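Local coordinates for putative uncharacterized protein (Chaetomium thermophilum, PDB 5T8V), which probably helps load the cohesin ring onto chromatin as a member of the SCC2/Nipped-B family, this chain being its C-terminal, HEAT-repeat fragment, at residues A[698-702]-A[703-707]; A[737-741]-A[742-746]; A[748-751]-A[752-756]; A[792-795]-A[796-800]; A[810-813]-A[814-818]. All coordinates share one frame; numbering follows the deposited sequence.

Contact 1. Residues A[698-702]-A[703-707]; sequences FSDAG and PGVRK
Val705 lays its CG1 methyl across the side chain of Asp700, the two crossing at about a right angle, with CG1 3.4 Å from Asp700 CG and 3.6 Å from Asp700 CB. The methyl reaches there because it stands between the backbone N and the carbonyl carbon of its own residue (chi1 62°). Asp700 meanwhile closes an Asx turn: its OD1 accepts from Gly702 N at 3.3 Å, the donor lying above the carboxylate plane. This turn brings the chain from helix 685-696 into helix 703-719, two neighbours in the helical stack of a HEAT-repeat protein. OD2 of the same carboxylate is paired with Arg669 and Arg697, so the aspartate both shapes the bend and meets two positive charges. Arg706 folds back from the first turn of the helix. Ala701 O and Asp700 O lie over one face of its guanidinium, and Gly702 O takes two weak hydrogen bonds, from Arg706 N and Arg706 NE, each 3.4 Å long. Replacing Arg706 by alanine would probably leave Asp739, the salt-bridge partner of NH1 in the next loop, with Arg736 but without this second charge, and the loop carbonyls without their cover.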
loop_
_atom_site.group_PDB
_atom_site.type_symbol
_atom_site.label_atom_id
_atom_site.label_comp_id
_atom_site.label_asym_id
_atom_site.label_seq_id
_atom_site.Cartn_x
_atom_site.Cartn_y
_atom_site.Cartn_z
ATOM N N PHE A 698 -14.795 7.487 1.511
ATOM C CA PHE A 698 -15.341 8.830 1.347
ATOM C C PHE A 698 -15.281 9.608 2.652
ATOM O O PHE A 698 -15.073 10.826 2.638
ATOM C CB PHE A 698 -16.788 8.770 0.844
ATOM C CG PHE A 698 -16.937 8.262 -0.570
ATOM C CD1 PHE A 698 -15.835 7.896 -1.326
ATOM C CD2 PHE A 698 -18.195 8.167 -1.147
ATOM C CE1 PHE A 698 -15.986 7.436 -2.618
ATOM C CE2 PHE A 698 -18.351 7.710 -2.442
ATOM C CZ PHE A 698 -17.247 7.346 -3.177
ATOM N N SER A 699 -15.457 8.931 3.785
ATOM C CA SER A 699 -15.401 9.571 5.097
ATOM C C SER A 699 -14.035 9.398 5.746
ATOM O O SER A 699 -13.931 9.158 6.952
ATOM C CB SER A 699 -16.499 9.020 6.001
ATOM O OG SER A 699 -16.282 7.652 6.302
ATOM N N ASP A 700 -12.969 9.516 4.961
ATOM C CA ASP A 700 -11.613 9.385 5.468
ATOM C C ASP A 700 -11.048 10.759 5.803
ATOM O O ASP A 700 -11.417 11.769 5.200
ATOM C CB ASP A 700 -10.723 8.683 4.440
ATOM C CG ASP A 700 -9.381 8.266 5.010
ATOM O OD1 ASP A 700 -8.812 9.020 5.828
ATOM O OD2 ASP A 700 -8.893 7.180 4.636
ATOM N N ALA A 701 -10.140 10.785 6.781
ATOM C CA ALA A 701 -9.579 12.050 7.244
ATOM C C ALA A 701 -8.907 12.804 6.101
ATOM O O ALA A 701 -9.240 13.962 5.822
ATOM C CB ALA A 701 -8.587 11.794 8.378
ATOM N N GLY A 702 -7.955 12.161 5.428
ATOM C CA GLY A 702 -7.198 12.801 4.381
ATOM C C GLY A 702 -8.080 13.335 3.265
ATOM O O GLY A 702 -8.922 12.614 2.724
ATOM N N PRO A 703 -7.913 14.611 2.896
ATOM C CA PRO A 703 -8.701 15.157 1.776
ATOM C C PRO A 703 -8.266 14.655 0.408
ATOM O O PRO A 703 -8.969 14.923 -0.574
ATOM C CB PRO A 703 -8.492 16.672 1.903
ATOM C CG PRO A 703 -7.208 16.819 2.626
ATOM C CD PRO A 703 -7.119 15.657 3.565
ATOM N N GLY A 704 -7.145 13.946 0.304
ATOM C CA GLY A 704 -6.708 13.406 -0.969
ATOM C C GLY A 704 -7.173 11.979 -1.171
ATOM O O GLY A 704 -7.597 11.592 -2.267
ATOM N N VAL A 705 -7.096 11.182 -0.103
ATOM C CA VAL A 705 -7.557 9.800 -0.173
ATOM C C VAL A 705 -9.045 9.753 -0.493
ATOM O O VAL A 705 -9.508 8.850 -1.201
ATOM C CB VAL A 705 -7.227 9.063 1.141
ATOM C CG1 VAL A 705 -7.946 9.697 2.320
ATOM C CG2 VAL A 705 -7.572 7.588 1.031
ATOM N N ARG A 706 -9.817 10.716 0.013
ATOM C CA ARG A 706 -11.234 10.785 -0.331
ATOM C C ARG A 706 -11.415 11.032 -1.824
ATOM O O ARG A 706 -12.176 10.328 -2.497
ATOM C CB ARG A 706 -11.921 11.881 0.484
ATOM C CG ARG A 706 -12.121 11.534 1.952
ATOM C CD ARG A 706 -12.864 12.636 2.696
ATOM N NE ARG A 706 -12.052 13.838 2.866
ATOM C CZ ARG A 706 -12.423 14.902 3.571
ATOM N NH1 ARG A 706 -13.601 14.923 4.185
ATOM N NH2 ARG A 706 -11.616 15.948 3.667
ATOM N N LYS A 707 -10.710 12.032 -2.359
ATOM C CA LYS A 707 -10.804 12.340 -3.782
ATOM C C LYS A 707 -10.468 11.117 -4.628
ATOM O O LYS A 707 -11.193 10.780 -5.573
ATOM C CB LYS A 707 -9.879 13.513 -4.118
ATOM C CG LYS A 707 -10.241 14.803 -3.384
ATOM C CD LYS A 707 -9.091 15.804 -3.351
ATOM C CE LYS A 707 -8.926 16.537 -4.674
ATOM N NZ LYS A 707 -7.936 17.647 -4.569
#

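Contact 2. Residues A[737-741]-A[742-746]; sequences VQDPE and ESVRD
Arg745 NH2 donates to Pro740 O at 2.6 Å, with an N-H...O angle of 144°. The donor stands above the plane of that carbonyl, and the oxygen is itself tilted a little from the guanidinium plane. NE turns to the same bend: it bonds weakly to Glu741 O at 3.1 Å and also points to Asp739 O, although that second bond is modelled so short that its length is doubtful. The chain of Arg745 sets out anti to its carbonyl carbon (chi1 -59°) and bends at chi3, which carries the guanidinium back to the loop, where the carbonyls of Asp739 and Pro740 meet its edge. An arginine in the first turn of a helix thus folds back onto the inter-helix loop of a HEAT-repeat array. On the helix side, Arg745 NH1 lies 2.9 Å from Glu742 OE1 in a salt bridge. Because the oxygen is well out of the guanidinium plane, this pairing is one of charge without a directed N-H. Next to the arginine in sequence, Val744 CG1 packs crosswise on Asp739, 3.5 Å from Asp739 CB, and also meets Glu741 CB at 3.7 Å. Asp739 OD1 accepts a weak bond from Glu741 N, while OD2 is engaged by Arg706 and Arg736. The bend leads from helix 723-735 into helix 742-755, with Glu741 and Val744 touching helix 703-719 and Val737 meeting Val792 and Val796 of helix 791-801.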
loop_
_atom_site.group_PDB
_atom_site.type_symbol
_atom_site.label_atom_id
_atom_site.label_comp_id
_atom_site.label_asym_id
_atom_site.label_seq_id
_atom_site.Cartn_x
_atom_site.Cartn_y
_atom_site.Cartn_z
ATOM N N VAL A 737 -20.878 16.537 -1.064
ATOM C CA VAL A 737 -20.991 17.896 -1.588
ATOM C C VAL A 737 -20.854 18.918 -0.466
ATOM O O VAL A 737 -20.358 20.027 -0.690
ATOM C CB VAL A 737 -22.318 18.073 -2.347
ATOM C CG1 VAL A 737 -22.470 19.511 -2.844
ATOM C CG2 VAL A 737 -22.396 17.103 -3.515
ATOM N N GLN A 738 -21.288 18.572 0.743
ATOM C CA GLN A 738 -21.117 19.432 1.913
ATOM C C GLN A 738 -19.906 18.977 2.728
ATOM O O GLN A 738 -19.993 18.657 3.914
ATOM C CB GLN A 738 -22.387 19.431 2.758
ATOM C CG GLN A 738 -23.569 20.121 2.096
ATOM C CD GLN A 738 -24.820 20.079 2.952
ATOM O OE1 GLN A 738 -24.950 19.238 3.842
ATOM N NE2 GLN A 738 -25.747 20.994 2.690
ATOM N N ASP A 739 -18.748 18.952 2.050
ATOM C CA ASP A 739 -17.504 18.509 2.649
ATOM C C ASP A 739 -16.676 19.705 3.109
ATOM O O ASP A 739 -16.726 20.772 2.492
ATOM C CB ASP A 739 -16.688 17.689 1.643
ATOM C CG ASP A 739 -15.490 17.008 2.280
ATOM O OD1 ASP A 739 -14.497 17.703 2.579
ATOM O OD2 ASP A 739 -15.538 15.776 2.475
ATOM N N PRO A 740 -15.901 19.569 4.197
ATOM C CA PRO A 740 -15.047 20.684 4.635
ATOM C C PRO A 740 -14.180 21.257 3.524
ATOM O O PRO A 740 -14.311 22.436 3.179
ATOM C CB PRO A 740 -14.200 20.048 5.745
ATOM C CG PRO A 740 -15.088 19.003 6.320
ATOM C CD PRO A 740 -15.899 18.463 5.173
ATOM N N GLU A 741 -13.296 20.440 2.955
ATOM C CA GLU A 741 -12.423 20.913 1.889
ATOM C C GLU A 741 -13.251 21.346 0.682
ATOM O O GLU A 741 -14.368 20.871 0.465
ATOM C CB GLU A 741 -11.433 19.816 1.489
ATOM C CG GLU A 741 -10.149 20.331 0.865
ATOM C CD GLU A 741 -9.216 20.958 1.885
ATOM O OE1 GLU A 741 -9.583 21.006 3.078
ATOM O OE2 GLU A 741 -8.114 21.402 1.494
ATOM N N GLU A 742 -12.692 22.264 -0.107
ATOM C CA GLU A 742 -13.405 22.848 -1.239
ATOM C C GLU A 742 -13.178 22.059 -2.527
ATOM O O GLU A 742 -14.136 21.724 -3.236
ATOM C CB GLU A 742 -12.968 24.306 -1.426
ATOM C CG GLU A 742 -13.767 25.082 -2.467
ATOM C CD GLU A 742 -15.201 25.329 -2.042
ATOM O OE1 GLU A 742 -15.509 25.143 -0.845
ATOM O OE2 GLU A 742 -16.021 25.711 -2.903
ATOM N N SER A 743 -11.915 21.763 -2.843
ATOM C CA SER A 743 -11.604 21.016 -4.059
ATOM C C SER A 743 -12.388 19.712 -4.121
ATOM O O SER A 743 -12.803 19.276 -5.202
ATOM C CB SER A 743 -10.101 20.744 -4.129
ATOM O OG SER A 743 -9.644 20.089 -2.957
ATOM N N VAL A 744 -12.606 19.076 -2.968
ATOM C CA VAL A 744 -13.357 17.827 -2.950
ATOM C C VAL A 744 -14.821 18.077 -3.283
ATOM O O VAL A 744 -15.470 17.238 -3.917
ATOM C CB VAL A 744 -13.198 17.126 -1.590
ATOM C CG1 VAL A 744 -13.878 17.920 -0.493
ATOM C CG2 VAL A 744 -13.745 15.710 -1.652
ATOM N N ARG A 745 -15.373 19.217 -2.859
ATOM C CA ARG A 745 -16.725 19.577 -3.274
ATOM C C ARG A 745 -16.784 19.771 -4.782
ATOM O O ARG A 745 -17.691 19.262 -5.453
ATOM C CB ARG A 745 -17.189 20.849 -2.565
ATOM C CG ARG A 745 -17.197 20.781 -1.052
ATOM C CD ARG A 745 -17.649 22.113 -0.471
ATOM N NE ARG A 745 -16.996 22.426 0.797
ATOM C CZ ARG A 745 -17.080 23.604 1.409
ATOM N NH1 ARG A 745 -17.791 24.588 0.873
ATOM N NH2 ARG A 745 -16.451 23.800 2.560
ATOM N N ASP A 746 -15.824 20.518 -5.332
ATOM C CA ASP A 746 -15.774 20.701 -6.779
ATOM C C ASP A 746 -15.739 19.358 -7.498
ATOM O O ASP A 746 -16.430 19.164 -8.506
ATOM C CB ASP A 746 -14.556 21.546 -7.157
ATOM C CG ASP A 746 -14.570 22.916 -6.505
ATOM O OD1 ASP A 746 -15.672 23.435 -6.232
ATOM O OD2 ASP A 746 -13.477 23.472 -6.266
#

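Contact 3. Residues A[748-751]-A[752-756]; sequences ARQV and IEEIW
Successive i to i+4 backbone bonds run through residues 748-755. Those from Ile752 N to Ala748 O, Glu753 N to Arg749 O and Ile755 N to Val751 O are all nearly straight, the second being 2.8 Å long. Glu754 N to Gln750 O is more bent (143°), and Glu754 N also gives a weak bond to Val751 O. The side chains follow this spacing. Ile752 CD1 comes to 4.5 Å from Ala748 CB, and Ile755 CG2 to 4.4 Å from Val751 CG1, both loose apolar meetings. Ile752 sends CG1 beside its backbone N (chi1 -62°), back along the helix toward Ala748. Shortened to an alanine, Ile752 is likely to leave a gap beside Ala748 and to deprive Val737 and Leu734 of one of their partners. On another side, Gln750 and Glu754 approach with their amide and carboxylate planes 66° apart, Gln750 OE1 lying 3.8 Å from Glu754 OE1; Lys714 pairs with that carboxylate. Ile755 rests against Tyr717 and Leu718 of helix 703-719. With apolar side chains turned to helices before and after it, this is an amphipathic helix, as expected in a HEAT-repeat array, whose polar residues also reach neighbouring helices.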
loop_
_atom_site.group_PDB
_atom_site.type_symbol
_atom_site.label_atom_id
_atom_site.label_comp_id
_atom_site.label_asym_id
_atom_site.label_seq_id
_atom_site.Cartn_x
_atom_site.Cartn_y
_atom_site.Cartn_z
ATOM N N ALA A 748 -16.840 16.403 -6.319
ATOM C CA ALA A 748 -18.142 15.770 -6.145
ATOM C C ALA A 748 -19.141 16.297 -7.168
ATOM O O ALA A 748 -19.773 15.522 -7.897
ATOM C CB ALA A 748 -18.651 16.005 -4.722
ATOM N N ARG A 749 -19.289 17.622 -7.238
ATOM C CA ARG A 749 -20.147 18.222 -8.252
ATOM C C ARG A 749 -19.797 17.691 -9.636
ATOM O O ARG A 749 -20.632 17.082 -10.306
ATOM C CB ARG A 749 -20.026 19.746 -8.216
ATOM C CG ARG A 749 -20.655 20.390 -6.998
ATOM C CD ARG A 749 -20.698 21.901 -7.136
ATOM N NE ARG A 749 -20.965 22.554 -5.858
ATOM C CZ ARG A 749 -20.031 22.913 -4.983
ATOM N NH1 ARG A 749 -18.746 22.689 -5.236
ATOM N NH2 ARG A 749 -20.380 23.500 -3.847
ATOM N N GLN A 750 -18.554 17.907 -10.073
ATOM C CA GLN A 750 -18.105 17.443 -11.382
ATOM C C GLN A 750 -18.593 16.028 -11.689
ATOM O O GLN A 750 -19.297 15.790 -12.680
ATOM C CB GLN A 750 -16.574 17.516 -11.437
ATOM C CG GLN A 750 -15.926 16.739 -12.579
ATOM C CD GLN A 750 -16.418 17.178 -13.943
ATOM O OE1 GLN A 750 -16.737 16.349 -14.797
ATOM N NE2 GLN A 750 -16.471 18.488 -14.162
ATOM N N VAL A 751 -18.227 15.076 -10.829
ATOM C CA VAL A 751 -18.560 13.674 -11.075
ATOM C C VAL A 751 -20.069 13.495 -11.176
ATOM O O VAL A 751 -20.573 12.829 -12.087
ATOM C CB VAL A 751 -17.958 12.782 -9.973
ATOM C CG1 VAL A 751 -18.354 11.327 -10.184
ATOM C CG2 VAL A 751 -16.442 12.919 -9.950
ATOM N N ILE A 752 -20.814 14.086 -10.240
ATOM C CA ILE A 752 -22.264 13.915 -10.239
ATOM C C ILE A 752 -22.864 14.464 -11.530
ATOM O O ILE A 752 -23.790 13.875 -12.101
ATOM C CB ILE A 752 -22.874 14.576 -8.991
ATOM C CG1 ILE A 752 -22.335 13.896 -7.730
ATOM C CG2 ILE A 752 -24.399 14.487 -9.020
ATOM C CD1 ILE A 752 -22.555 14.683 -6.468
ATOM N N GLU A 753 -22.346 15.596 -12.010
ATOM C CA GLU A 753 -22.785 16.126 -13.295
ATOM C C GLU A 753 -22.492 15.141 -14.416
ATOM O O GLU A 753 -23.283 15.002 -15.356
ATOM C CB GLU A 753 -22.101 17.465 -13.581
ATOM C CG GLU A 753 -22.343 18.542 -12.534
ATOM C CD GLU A 753 -21.801 19.898 -12.950
ATOM O OE1 GLU A 753 -21.516 20.086 -14.151
ATOM O OE2 GLU A 753 -21.656 20.776 -12.073
ATOM N N GLU A 754 -21.357 14.444 -14.335
ATOM C CA GLU A 754 -20.979 13.536 -15.413
ATOM C C GLU A 754 -21.868 12.295 -15.437
ATOM O O GLU A 754 -22.375 11.906 -16.497
ATOM C CB GLU A 754 -19.509 13.141 -15.271
ATOM C CG GLU A 754 -18.997 12.272 -16.409
ATOM C CD GLU A 754 -17.514 11.989 -16.301
ATOM O OE1 GLU A 754 -16.842 12.640 -15.471
ATOM O OE2 GLU A 754 -17.019 11.114 -17.043
ATOM N N ILE A 755 -22.073 11.661 -14.281
ATOM C CA ILE A 755 -22.744 10.365 -14.249
ATOM C C ILE A 755 -24.267 10.465 -14.212
ATOM O O ILE A 755 -24.947 9.506 -14.605
ATOM C CB ILE A 755 -22.261 9.524 -13.050
ATOM C CG1 ILE A 755 -22.598 10.218 -11.723
ATOM C CG2 ILE A 755 -20.762 9.263 -13.164
ATOM C CD1 ILE A 755 -22.260 9.397 -10.489
ATOM N N TRP A 756 -24.821 11.588 -13.756
ATOM C CA TRP A 756 -26.267 11.763 -13.669
ATOM C C TRP A 756 -26.817 12.722 -14.714
ATOM O O TRP A 756 -27.813 12.409 -15.375
ATOM C CB TRP A 756 -26.657 12.261 -12.268
ATOM C CG TRP A 756 -26.883 11.164 -11.270
ATOM C CD1 TRP A 756 -26.373 9.899 -11.307
ATOM C CD2 TRP A 756 -27.692 11.236 -10.090
ATOM N NE1 TRP A 756 -26.807 9.182 -10.219
ATOM C CE2 TRP A 756 -27.620 9.980 -9.458
ATOM C CE3 TRP A 756 -28.466 12.242 -9.505
ATOM C CZ2 TRP A 756 -28.294 9.703 -8.270
ATOM C CZ3 TRP A 756 -29.134 11.965 -8.327
ATOM C CH2 TRP A 756 -29.045 10.705 -7.723
#

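Contact 4. Residues A[792-795]-A[796-800]; sequences VLDK and VLQAL
Helix 791-801, a short member of the HEAT-repeat array, carries a polar side on which Lys795 and Gln798 meet one turn apart. Lys795 NZ donates to Gln798 OE1 at 2.7 Å, approaching from above the carbonyl plane of the amide and not within it. The lysine chain is bent at chi2 (-72°) and again at chi4, and so curls over the helix surface to bring its ammonium to the amide oxygen, the two side chains crossing at a slant; Lys795 CE passes 3.4 Å from Gln798 OE1 on the way. The same nitrogen, Lys795 NZ, forms a salt bridge with Asp794 OD2 at 3.4 Å. Asp794 OD1 in turn lies 3.8 Å from Gln798 CD, the carboxylate and amide planes standing 61° apart, so that the three polar groups gather round one patch. Away from this patch, Leu793 CD1 touches Leu797 CG at 4.2 Å and Val796 CB at 4.4 Å. Leu793 and Leu797 also face helix 839-852, through Ile848 and Ala852. Backbone bonds from Val796 N, Leu797 N, Gln798 N and Ala799 N to the carbonyls four residues earlier hold the helical spacing that lines these groups up. With an amide oxygen and a carboxylate both drawn to it, the ammonium is probably kept charged, and its positive charge would in turn help offset that of Asp794.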
loop_
_atom_site.group_PDB
_atom_site.type_symbol
_atom_site.label_atom_id
_atom_site.label_comp_id
_atom_site.label_asym_id
_atom_site.label_seq_id
_atom_site.Cartn_x
_atom_site.Cartn_y
_atom_site.Cartn_z
ATOM N N VAL A 792 -29.098 18.250 -0.237
ATOM C CA VAL A 792 -27.824 18.260 -0.949
ATOM C C VAL A 792 -28.063 18.214 -2.451
ATOM O O VAL A 792 -27.565 19.059 -3.202
ATOM C CB VAL A 792 -26.934 17.093 -0.486
ATOM C CG1 VAL A 792 -25.528 17.292 -0.991
ATOM C CG2 VAL A 792 -26.931 16.967 1.039
ATOM N N LEU A 793 -28.830 17.222 -2.914
ATOM C CA LEU A 793 -29.149 17.136 -4.336
ATOM C C LEU A 793 -29.819 18.414 -4.824
ATOM O O LEU A 793 -29.576 18.862 -5.951
ATOM C CB LEU A 793 -30.043 15.925 -4.604
ATOM C CG LEU A 793 -30.618 15.799 -6.019
ATOM C CD1 LEU A 793 -29.536 15.938 -7.078
ATOM C CD2 LEU A 793 -31.331 14.466 -6.185
ATOM N N ASP A 794 -30.668 19.017 -3.990
ATOM C CA ASP A 794 -31.262 20.300 -4.347
ATOM C C ASP A 794 -30.180 21.323 -4.668
ATOM O O ASP A 794 -30.213 21.971 -5.722
ATOM C CB ASP A 794 -32.158 20.797 -3.211
ATOM C CG ASP A 794 -32.678 22.200 -3.450
ATOM O OD1 ASP A 794 -32.855 22.578 -4.626
ATOM O OD2 ASP A 794 -32.910 22.925 -2.459
ATOM N N LYS A 795 -29.200 21.473 -3.776
ATOM C CA LYS A 795 -28.141 22.446 -4.021
ATOM C C LYS A 795 -27.232 22.044 -5.177
ATOM O O LYS A 795 -26.595 22.917 -5.775
ATOM C CB LYS A 795 -27.321 22.660 -2.748
ATOM C CG LYS A 795 -28.038 23.506 -1.704
ATOM C CD LYS A 795 -28.116 24.977 -2.120
ATOM C CE LYS A 795 -29.261 25.702 -1.425
ATOM N NZ LYS A 795 -30.595 25.309 -1.969
ATOM N N VAL A 796 -27.156 20.755 -5.511
ATOM C CA VAL A 796 -26.431 20.346 -6.711
ATOM C C VAL A 796 -27.168 20.826 -7.955
ATOM O O VAL A 796 -26.566 21.392 -8.876
ATOM C CB VAL A 796 -26.232 18.819 -6.732
ATOM C CG1 VAL A 796 -25.525 18.383 -8.014
ATOM C CG2 VAL A 796 -25.437 18.366 -5.520
ATOM N N LEU A 797 -28.484 20.605 -8.000
ATOM C CA LEU A 797 -29.271 21.049 -9.144
ATOM C C LEU A 797 -29.245 22.566 -9.280
ATOM O O LEU A 797 -29.218 23.095 -10.397
ATOM C CB LEU A 797 -30.712 20.550 -9.018
ATOM C CG LEU A 797 -30.975 19.116 -9.479
ATOM C CD1 LEU A 797 -32.356 18.663 -9.037
ATOM C CD2 LEU A 797 -30.839 19.002 -10.992
ATOM N N GLN A 798 -29.257 23.285 -8.155
ATOM C CA GLN A 798 -29.217 24.743 -8.227
ATOM C C GLN A 798 -27.836 25.237 -8.641
ATOM O O GLN A 798 -27.722 26.170 -9.445
ATOM C CB GLN A 798 -29.632 25.347 -6.887
ATOM C CG GLN A 798 -31.138 25.467 -6.728
ATOM C CD GLN A 798 -31.543 26.025 -5.382
ATOM O OE1 GLN A 798 -30.711 26.197 -4.491
ATOM N NE2 GLN A 798 -32.830 26.315 -5.226
ATOM N N ALA A 799 -26.776 24.627 -8.109
ATOM C CA ALA A 799 -25.426 24.962 -8.542
ATOM C C ALA A 799 -25.150 24.528 -9.976
ATOM O O ALA A 799 -24.140 24.951 -10.549
ATOM C CB ALA A 799 -24.399 24.322 -7.608
ATOM N N LEU A 800 -26.015 23.703 -10.562
ATOM C CA LEU A 800 -25.838 23.200 -11.918
ATOM C C LEU A 800 -26.637 23.986 -12.948
ATOM O O LEU A 800 -26.125 24.268 -14.036
ATOM C CB LEU A 800 -26.241 21.722 -11.975
ATOM C CG LEU A 800 -25.840 20.881 -13.191
ATOM C CD1 LEU A 800 -25.872 19.414 -12.805
ATOM C CD2 LEU A 800 -26.747 21.112 -14.389
#

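Contact 5. Residues A[810-813]-A[814-818]; sequences ASME and VCRKL
Arg816 N bonds to Met812 O at 2.9 Å, in the carbonyl plane, and Lys817 N bonds to Glu813 O, also at 2.9 Å but from above that plane. Glu813 and Arg816, three residues apart, lie side by side, pointing the same way, an ordinary one-turn pairing within a helix of the HEAT-repeat array. The glutamate meets the guanidinium with its methylene and not its carboxylate: Glu813 CG sits at the edge, in the guanidinium plane, 3.3 Å from Arg816 NH1. Glu813 OE2 stays 4.6 Å from Arg816 NH1, so the opposite charges are near but beyond a salt bridge, and probably attract only weakly; Arg816 NH2 has a weak bond to Ser855 O. Farther round, Val814 CG1, set between its backbone N and carbonyl carbon (chi1 80°), leans on Ser811 O at 3.3 Å. Ser811 OG itself is bonded to Thr807 O. Helix 808-824 places Ser811 against Leu800 and Cys815 against Leu797 of helix 791-801, while Leu818 faces Leu773 and His776 of helix 773-786.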
loop_
_atom_site.group_PDB
_atom_site.type_symbol
_atom_site.label_atom_id
_atom_site.label_comp_id
_atom_site.label_asym_id
_atom_site.label_seq_id
_atom_site.Cartn_x
_atom_site.Cartn_y
_atom_site.Cartn_z
ATOM N N ALA A 810 -27.653 23.793 -21.793
ATOM C CA ALA A 810 -27.544 22.440 -22.326
ATOM C C ALA A 810 -27.993 21.400 -21.306
ATOM O O ALA A 810 -28.689 20.443 -21.658
ATOM C CB ALA A 810 -26.107 22.166 -22.770
ATOM N N SER A 811 -27.605 21.572 -20.042
ATOM C CA SER A 811 -28.010 20.659 -18.981
ATOM C C SER A 811 -29.392 20.972 -18.425
ATOM O O SER A 811 -29.811 20.333 -17.454
ATOM C CB SER A 811 -26.984 20.693 -17.845
ATOM O OG SER A 811 -26.999 21.948 -17.185
ATOM N N MET A 812 -30.105 21.937 -19.008
ATOM C CA MET A 812 -31.439 22.282 -18.530
ATOM C C MET A 812 -32.484 21.316 -19.071
ATOM O O MET A 812 -33.282 20.757 -18.310
ATOM C CB MET A 812 -31.774 23.719 -18.938
ATOM C CG MET A 812 -33.094 24.251 -18.394
ATOM S SD MET A 812 -33.016 24.711 -16.654
ATOM C CE MET A 812 -34.606 25.510 -16.452
ATOM N N GLU A 813 -32.490 21.103 -20.388
ATOM C CA GLU A 813 -33.518 20.271 -20.999
ATOM C C GLU A 813 -33.318 18.790 -20.704
ATOM O O GLU A 813 -34.266 18.010 -20.856
ATOM C CB GLU A 813 -33.554 20.523 -22.506
ATOM C CG GLU A 813 -34.218 21.845 -22.865
ATOM C CD GLU A 813 -33.861 22.335 -24.252
ATOM O OE1 GLU A 813 -33.897 21.524 -25.200
ATOM O OE2 GLU A 813 -33.542 23.536 -24.394
ATOM N N VAL A 814 -32.120 18.380 -20.281
ATOM C CA VAL A 814 -31.944 17.005 -19.822
ATOM C C VAL A 814 -32.660 16.805 -18.494
ATOM O O VAL A 814 -33.232 15.739 -18.234
ATOM C CB VAL A 814 -30.448 16.648 -19.727
ATOM C CG1 VAL A 814 -29.821 17.186 -18.439
ATOM C CG2 VAL A 814 -30.254 15.141 -19.836
ATOM N N CYS A 815 -32.643 17.826 -17.632
ATOM C CA CYS A 815 -33.459 17.785 -16.424
ATOM C C CYS A 815 -34.938 17.895 -16.767
ATOM O O CYS A 815 -35.782 17.273 -16.112
ATOM C CB CYS A 815 -33.048 18.904 -15.469
ATOM S SG CYS A 815 -31.396 18.723 -14.763
ATOM N N ARG A 816 -35.272 18.679 -17.793
ATOM C CA ARG A 816 -36.665 18.765 -18.217
ATOM C C ARG A 816 -37.188 17.401 -18.646
ATOM O O ARG A 816 -38.306 17.016 -18.285
ATOM C CB ARG A 816 -36.813 19.779 -19.353
ATOM C CG ARG A 816 -38.210 19.824 -19.961
ATOM C CD ARG A 816 -38.411 21.033 -20.861
ATOM N NE ARG A 816 -38.469 22.285 -20.102
ATOM C CZ ARG A 816 -37.556 23.255 -20.136
ATOM N NH1 ARG A 816 -36.480 23.158 -20.908
ATOM N NH2 ARG A 816 -37.726 24.342 -19.395
ATOM N N LYS A 817 -36.393 16.651 -19.411
ATOM C CA LYS A 817 -36.826 15.333 -19.859
ATOM C C LYS A 817 -36.681 14.272 -18.777
ATOM O O LYS A 817 -37.371 13.248 -18.839
ATOM C CB LYS A 817 -36.049 14.920 -21.111
ATOM C CG LYS A 817 -36.406 15.755 -22.337
ATOM C CD LYS A 817 -36.100 15.033 -23.644
ATOM C CE LYS A 817 -34.637 15.160 -24.040
ATOM N NZ LYS A 817 -34.275 16.557 -24.415
ATOM N N LEU A 818 -35.807 14.486 -17.791
ATOM C CA LEU A 818 -35.796 13.617 -16.619
ATOM C C LEU A 818 -37.098 13.754 -15.840
ATOM O O LEU A 818 -37.787 12.761 -15.579
ATOM C CB LEU A 818 -34.598 13.948 -15.725
ATOM C CG LEU A 818 -33.259 13.314 -16.105
ATOM C CD1 LEU A 818 -32.132 13.946 -15.305
ATOM C CD2 LEU A 818 -33.285 11.808 -15.879
#

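The five contacts follow one another along the chain, and each touches the next; contacts 3 and 5, which are not consecutive, come within about 5 Å at their nearest atoms without touching. Contacts 1 and 2, with centres 10 Å apart, are two similar loop-to-helix bends joined by a salt bridge, Arg706 NH1 to Asp739 OD2 at 2.7 Å. Contacts 2 and 3 share helix 742-755, where Val737 CG2 meets Ile752 CD1 at 3.8 Å. The same valine also brings in contact 4, whose Leu800 reaches Glu753 of contact 3. Leu797 CD2 then lies 3.8 Å from Cys815 SG, tying contact 4 to contact 5, some 32 Å between centres from contact 1.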